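PDB 2DY1: elongation factor G from Thermus thermophilus, which binds GTP with a magnesium ion and probably acts as a GTPase that serves the elongation phase of protein synthesis. Local coordinates for residues W484-P489 with K534-N539; Y493-R498 with A511-I516. All coordinates share one frame; numbering follows the deposited sequence.

Interaction 1. Residues W484-P489 with K534-N539; sequences WLRLEP and KAIVYN
R486 and I536 exchange a pair of backbone hydrogen bonds at the middle of this antiparallel strand pairing. R486 N reaches I536 O at 2.8 Å, and I536 N returns to R486 O with an N-H...O angle of 168°. E488 and K534 form a second hydrogen-bonded pair, K534 N lying 2.8 Å from E488 O. Between these two, L487 faces A535 as a non-hydrogen-bonded pair, and L485 faces V537 in the same way on the W484 side of R486; here the CA atoms of L485, L487 and V537 make CA-H...O contacts with carbonyls opposite. Toward W484 the pairing continues with Y538 N giving a bond to W484 O.

The two strands are the central ones of the four-stranded mixed sheet of domain IV, a region related to the ribosomal protein S5 fold. One face, bearing L485, L487, A535 and V537, turns to helices 509-520 and 549-566. There A535 CB touches two leucine methyls, L485 CD1 at 3.9 Å and L487 CD2 at 4.0 Å.

R486, E488, K534 and I536 share the other face with W484. R486, its chain extended from CG to NE, delivers NE to E488 OE2 at 2.8 Å, on the anti side of the carboxylate and in the guanidinium plane, while R486 NH1 pairs with E465. The E488 carboxylate also packs against the I536 methyl, with CD 3.7 Å from CD1; its OE1 has K534 NZ nearby, beyond salt-bridge range.

Y538 CG stands between the backbone N and the carbonyl carbon (chi1 66°), and the ring beyond it reaches the neighbouring strand. W484 CB lies over one face, 3.9 Å from the centroid, in a CH-pi contact, and the R486 backbone N meets the ring's edge.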
loop_
_atom_site.group_PDB
_atom_site.type_symbol
_atom_site.label_atom_id
_atom_site.label_comp_id
_atom_site.label_asym_id
_atom_site.label_seq_id
_atom_site.Cartn_x
_atom_site.Cartn_y
_atom_site.Cartn_z
ATOM N N TRP A 484 -26.020 12.415 -44.164
ATOM C CA TRP A 484 -24.803 12.515 -44.934
ATOM C C TRP A 484 -23.739 12.926 -43.914
ATOM O O TRP A 484 -23.854 13.964 -43.240
ATOM C CB TRP A 484 -24.919 13.540 -46.057
ATOM C CG TRP A 484 -25.709 13.002 -47.203
ATOM C CD1 TRP A 484 -27.066 13.035 -47.348
ATOM C CD2 TRP A 484 -25.193 12.319 -48.359
ATOM N NE1 TRP A 484 -27.426 12.414 -48.533
ATOM C CE2 TRP A 484 -26.300 11.967 -49.167
ATOM C CE3 TRP A 484 -23.903 11.976 -48.789
ATOM C CZ2 TRP A 484 -26.154 11.281 -50.387
ATOM C CZ3 TRP A 484 -23.758 11.296 -50.004
ATOM C CH2 TRP A 484 -24.879 10.958 -50.784
ATOM N N LEU A 485 -22.698 12.106 -43.836
ATOM C CA LEU A 485 -21.612 12.269 -42.876
ATOM C C LEU A 485 -20.225 12.410 -43.499
ATOM O O LEU A 485 -19.858 11.652 -44.390
ATOM C CB LEU A 485 -21.581 11.035 -41.966
ATOM C CG LEU A 485 -20.401 10.931 -40.990
ATOM C CD1 LEU A 485 -20.608 11.937 -39.862
ATOM C CD2 LEU A 485 -20.331 9.511 -40.407
ATOM N N ARG A 486 -19.458 13.379 -43.013
ATOM C CA ARG A 486 -18.081 13.568 -43.462
ATOM C C ARG A 486 -17.214 13.319 -42.220
ATOM O O ARG A 486 -17.494 13.854 -41.150
ATOM C CB ARG A 486 -17.881 15.009 -43.966
ATOM C CG ARG A 486 -16.483 15.350 -44.452
ATOM C CD ARG A 486 -16.443 16.831 -44.838
ATOM N NE ARG A 486 -15.143 17.301 -45.318
ATOM C CZ ARG A 486 -14.670 17.099 -46.545
ATOM N NH1 ARG A 486 -15.377 16.427 -47.444
ATOM N NH2 ARG A 486 -13.484 17.587 -46.883
ATOM N N LEU A 487 -16.179 12.493 -42.368
ATOM C CA LEU A 487 -15.247 12.193 -41.278
ATOM C C LEU A 487 -13.889 12.777 -41.635
ATOM O O LEU A 487 -13.408 12.622 -42.757
ATOM C CB LEU A 487 -15.090 10.676 -41.084
ATOM C CG LEU A 487 -16.301 9.903 -40.568
ATOM C CD1 LEU A 487 -15.900 8.434 -40.406
ATOM C CD2 LEU A 487 -16.781 10.470 -39.232
ATOM N N GLU A 488 -13.261 13.448 -40.683
ATOM C CA GLU A 488 -11.955 14.034 -40.939
ATOM C C GLU A 488 -11.008 13.681 -39.817
ATOM O O GLU A 488 -11.394 13.690 -38.642
ATOM C CB GLU A 488 -12.057 15.553 -41.012
ATOM C CG GLU A 488 -13.079 16.052 -42.006
ATOM C CD GLU A 488 -13.123 17.563 -42.072
ATOM O OE1 GLU A 488 -12.771 18.222 -41.068
ATOM O OE2 GLU A 488 -13.525 18.092 -43.130
ATOM N N PRO A 489 -9.755 13.354 -40.156
ATOM C CA PRO A 489 -8.799 13.019 -39.100
ATOM C C PRO A 489 -8.720 14.237 -38.186
ATOM O O PRO A 489 -8.782 15.367 -38.662
ATOM C CB PRO A 489 -7.499 12.800 -39.875
ATOM C CG PRO A 489 -7.981 12.269 -41.195
ATOM C CD PRO A 489 -9.155 13.186 -41.491
ATOM N N LYS A 534 -13.267 13.984 -36.555
ATOM C CA LYS A 534 -14.288 15.006 -36.443
ATOM C C LYS A 534 -15.399 14.458 -37.325
ATOM O O LYS A 534 -15.135 14.000 -38.441
ATOM C CB LYS A 534 -13.786 16.345 -36.991
ATOM C CG LYS A 534 -14.815 17.466 -36.903
ATOM C CD LYS A 534 -14.277 18.773 -37.487
ATOM C CE LYS A 534 -13.056 19.274 -36.727
ATOM N NZ LYS A 534 -12.570 20.584 -37.250
ATOM N N ALA A 535 -16.623 14.460 -36.803
ATOM C CA ALA A 535 -17.779 13.975 -37.539
ATOM C C ALA A 535 -18.638 15.189 -37.882
ATOM O O ALA A 535 -19.093 15.915 -36.995
ATOM C CB ALA A 535 -18.577 12.983 -36.682
ATOM N N ILE A 536 -18.859 15.393 -39.175
ATOM C CA ILE A 536 -19.649 16.509 -39.672
ATOM C C ILE A 536 -20.908 15.985 -40.373
ATOM O O ILE A 536 -20.813 15.235 -41.352
ATOM C CB ILE A 536 -18.818 17.334 -40.685
ATOM C CG1 ILE A 536 -17.523 17.827 -40.019
ATOM C CG2 ILE A 536 -19.635 18.518 -41.180
ATOM C CD1 ILE A 536 -16.565 18.530 -40.980
ATOM N N VAL A 537 -22.082 16.362 -39.860
ATOM C CA VAL A 537 -23.344 15.956 -40.486
ATOM C C VAL A 537 -23.728 17.171 -41.314
ATOM O O VAL A 537 -24.033 18.242 -40.771
ATOM C CB VAL A 537 -24.397 15.611 -39.425
ATOM C CG1 VAL A 537 -25.782 15.382 -40.094
ATOM C CG2 VAL A 537 -23.949 14.349 -38.691
ATOM N N TYR A 538 -23.705 16.998 -42.634
ATOM C CA TYR A 538 -23.904 18.120 -43.538
ATOM C C TYR A 538 -25.087 18.114 -44.478
ATOM O O TYR A 538 -25.321 19.095 -45.177
ATOM C CB TYR A 538 -22.631 18.314 -44.355
ATOM C CG TYR A 538 -22.304 17.176 -45.305
ATOM C CD1 TYR A 538 -21.588 16.047 -44.878
ATOM C CD2 TYR A 538 -22.705 17.234 -46.639
ATOM C CE1 TYR A 538 -21.289 15.018 -45.772
ATOM C CE2 TYR A 538 -22.414 16.216 -47.530
ATOM C CZ TYR A 538 -21.706 15.111 -47.093
ATOM O OH TYR A 538 -21.419 14.107 -47.986
ATOM N N ASN A 539 -25.821 17.009 -44.526
ATOM C CA ASN A 539 -26.986 16.945 -45.394
ATOM C C ASN A 539 -27.793 15.736 -44.916
ATOM O O ASN A 539 -27.341 14.973 -44.052
ATOM C CB ASN A 539 -26.543 16.783 -46.863
ATOM C CG ASN A 539 -27.672 17.026 -47.866
ATOM O OD1 ASN A 539 -27.550 16.677 -49.052
ATOM N ND2 ASN A 539 -28.753 17.635 -47.409
#

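Interaction 2. Residues Y493-R498 with A511-I516; sequences YGFEWR and AIEEGI
A beta-alpha-beta unit of domain IV, built from strand 494-497, helix 509-520 and strand 533-541, supplies the setting in which Y493, F495 and W497 meet the helix through E513, I512 and I516. E513 carries the polar part. Its CG is anti to the backbone N (chi1 -176°) and the chain runs extended beyond it, bringing OE2 to the hydroxyl of Y493. The OH donates to OE2 at 2.7 Å, meeting the oxygen on its anti side, with ring and carboxylate planes nearly coplanar.

The same glutamate covers F495. E513 CB stands over the centre of that ring, 4.0 Å from the centroid in a CH-pi contact, and the carboxylate is stacked on it with the planes 17° apart. Methyls complete the contact from the edges: I516 CD1 lies in the plane of the F495 ring, 3.6 Å from CE1, while I512 CD1 meets the rim of W497 at CZ3, also at 3.6 Å. An alanine in place of E513 would probably leave the Y493 hydroxyl without its acceptor and open a gap above the part of the F495 ring that CG and the carboxylate cover.

Beyond the segments, K517 approaches E513 OE2 in a long, weak ion pair. The short bond donated by the Y493 hydroxyl, together with that distant lysine, would probably help stabilise a negative charge on a carboxylate that also lies against an aromatic face.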
loop_
_atom_site.group_PDB
_atom_site.type_symbol
_atom_site.label_atom_id
_atom_site.label_comp_id
_atom_site.label_asym_id
_atom_site.label_seq_id
_atom_site.Cartn_x
_atom_site.Cartn_y
_atom_site.Cartn_z
ATOM N N TYR A 493 -11.897 14.136 -30.628
ATOM C CA TYR A 493 -13.247 13.953 -31.137
ATOM C C TYR A 493 -14.008 15.266 -31.209
ATOM O O TYR A 493 -13.875 16.134 -30.344
ATOM C CB TYR A 493 -14.026 12.967 -30.256
ATOM C CG TYR A 493 -15.512 12.920 -30.544
ATOM C CD1 TYR A 493 -16.400 13.736 -29.849
ATOM C CD2 TYR A 493 -16.022 12.085 -31.541
ATOM C CE1 TYR A 493 -17.768 13.726 -30.139
ATOM C CE2 TYR A 493 -17.387 12.067 -31.841
ATOM C CZ TYR A 493 -18.250 12.888 -31.137
ATOM O OH TYR A 493 -19.594 12.884 -31.438
ATOM N N GLY A 494 -14.822 15.392 -32.250
ATOM C CA GLY A 494 -15.633 16.573 -32.423
ATOM C C GLY A 494 -16.833 16.212 -33.276
ATOM O O GLY A 494 -16.715 15.407 -34.192
ATOM N N PHE A 495 -17.986 16.782 -32.951
ATOM C CA PHE A 495 -19.198 16.556 -33.729
ATOM C C PHE A 495 -19.660 17.930 -34.185
ATOM O O PHE A 495 -19.797 18.850 -33.371
ATOM C CB PHE A 495 -20.299 15.918 -32.883
ATOM C CG PHE A 495 -21.594 15.745 -33.616
ATOM C CD1 PHE A 495 -21.793 14.651 -34.450
ATOM C CD2 PHE A 495 -22.604 16.698 -33.501
ATOM C CE1 PHE A 495 -22.988 14.512 -35.163
ATOM C CE2 PHE A 495 -23.796 16.566 -34.210
ATOM C CZ PHE A 495 -23.983 15.467 -35.041
ATOM N N GLU A 496 -19.891 18.072 -35.487
ATOM C CA GLU A 496 -20.347 19.340 -36.049
ATOM C C GLU A 496 -21.683 19.203 -36.753
ATOM O O GLU A 496 -21.824 18.384 -37.650
ATOM C CB GLU A 496 -19.340 19.878 -37.078
ATOM C CG GLU A 496 -18.149 20.611 -36.509
ATOM C CD GLU A 496 -17.205 21.075 -37.606
ATOM O OE1 GLU A 496 -17.684 21.353 -38.732
ATOM O OE2 GLU A 496 -15.994 21.169 -37.336
ATOM N N TRP A 497 -22.661 19.999 -36.347
ATOM C CA TRP A 497 -23.952 20.002 -37.019
ATOM C C TRP A 497 -23.843 21.078 -38.097
ATOM O O TRP A 497 -23.713 22.270 -37.790
ATOM C CB TRP A 497 -25.045 20.390 -36.046
ATOM C CG TRP A 497 -26.427 20.316 -36.573
ATOM C CD1 TRP A 497 -27.289 21.358 -36.751
ATOM C CD2 TRP A 497 -27.173 19.125 -36.839
ATOM N NE1 TRP A 497 -28.532 20.894 -37.096
ATOM C CE2 TRP A 497 -28.490 19.523 -37.157
ATOM C CE3 TRP A 497 -26.857 17.757 -36.831
ATOM C CZ2 TRP A 497 -29.499 18.602 -37.459
ATOM C CZ3 TRP A 497 -27.857 16.840 -37.131
ATOM C CH2 TRP A 497 -29.164 17.266 -37.439
ATOM N N ARG A 498 -23.876 20.667 -39.359
ATOM C CA ARG A 498 -23.793 21.622 -40.458
ATOM C C ARG A 498 -24.995 21.473 -41.378
ATOM O O ARG A 498 -24.924 21.749 -42.567
ATOM C CB ARG A 498 -22.487 21.425 -41.243
ATOM C CG ARG A 498 -21.235 21.796 -40.444
ATOM C CD ARG A 498 -21.170 23.308 -40.198
ATOM N NE ARG A 498 -19.977 23.687 -39.448
ATOM C CZ ARG A 498 -19.870 23.662 -38.120
ATOM N NH1 ARG A 498 -20.893 23.272 -37.352
ATOM N NH2 ARG A 498 -18.731 24.035 -37.554
ATOM N N ALA A 511 -29.786 12.218 -31.427
ATOM C CA ALA A 511 -29.849 10.832 -31.889
ATOM C C ALA A 511 -28.773 10.523 -32.915
ATOM O O ALA A 511 -28.222 9.426 -32.944
ATOM C CB ALA A 511 -31.220 10.530 -32.484
ATOM N N ILE A 512 -28.492 11.490 -33.782
ATOM C CA ILE A 512 -27.486 11.290 -34.802
ATOM C C ILE A 512 -26.123 11.170 -34.136
ATOM O O ILE A 512 -25.369 10.245 -34.441
ATOM C CB ILE A 512 -27.545 12.445 -35.837
ATOM C CG1 ILE A 512 -28.845 12.292 -36.657
ATOM C CG2 ILE A 512 -26.323 12.428 -36.772
ATOM C CD1 ILE A 512 -29.208 13.488 -37.530
ATOM N N GLU A 513 -25.800 12.077 -33.223
ATOM C CA GLU A 513 -24.510 11.973 -32.549
ATOM C C GLU A 513 -24.414 10.649 -31.794
ATOM O O GLU A 513 -23.360 10.015 -31.781
ATOM C CB GLU A 513 -24.276 13.138 -31.577
ATOM C CG GLU A 513 -22.885 13.064 -30.948
ATOM C CD GLU A 513 -22.428 14.349 -30.275
ATOM O OE1 GLU A 513 -23.267 15.234 -30.002
ATOM O OE2 GLU A 513 -21.211 14.459 -30.006
ATOM N N GLU A 514 -25.509 10.228 -31.170
ATOM C CA GLU A 514 -25.519 8.952 -30.441
ATOM C C GLU A 514 -25.137 7.795 -31.353
ATOM O O GLU A 514 -24.340 6.938 -30.985
ATOM C CB GLU A 514 -26.910 8.663 -29.867
ATOM C CG GLU A 514 -27.275 9.391 -28.594
ATOM C CD GLU A 514 -28.684 9.035 -28.131
ATOM O OE1 GLU A 514 -29.025 7.827 -28.133
ATOM O OE2 GLU A 514 -29.447 9.957 -27.766
ATOM N N GLY A 515 -25.735 7.760 -32.545
ATOM C CA GLY A 515 -25.448 6.702 -33.498
ATOM C C GLY A 515 -24.003 6.675 -33.957
ATOM O O GLY A 515 -23.427 5.618 -34.195
ATOM N N ILE A 516 -23.411 7.851 -34.119
ATOM C CA ILE A 516 -22.015 7.919 -34.522
ATOM C C ILE A 516 -21.151 7.420 -33.376
ATOM O O ILE A 516 -20.234 6.627 -33.589
ATOM C CB ILE A 516 -21.600 9.379 -34.896
ATOM C CG1 ILE A 516 -22.149 9.714 -36.290
ATOM C CG2 ILE A 516 -20.081 9.517 -34.872
ATOM C CD1 ILE A 516 -22.580 11.167 -36.447
#

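How the interactions relate
From the N terminus, the chain runs through 484-489, turns into 493-498, passes through 511-516 within helix 509-520 and returns along 534-539. Interaction 2 closes the shorter loop, with 12 residues between its segments, and is nested within the longer loop closed by interaction 1; the two do not cross. Strand 533-541 joins them, lying between strand 477-489, its antiparallel neighbour, and strand 494-497, its parallel one. A535 makes probable backbone hydrogen bonds to G494 and E496, and V537 CG2 packs on both I512 and F495. Sheet and helix of domain IV are thus tied together; the contact centres lie about 48 Å (interaction 1) and 43 Å (interaction 2) from the chain's centre.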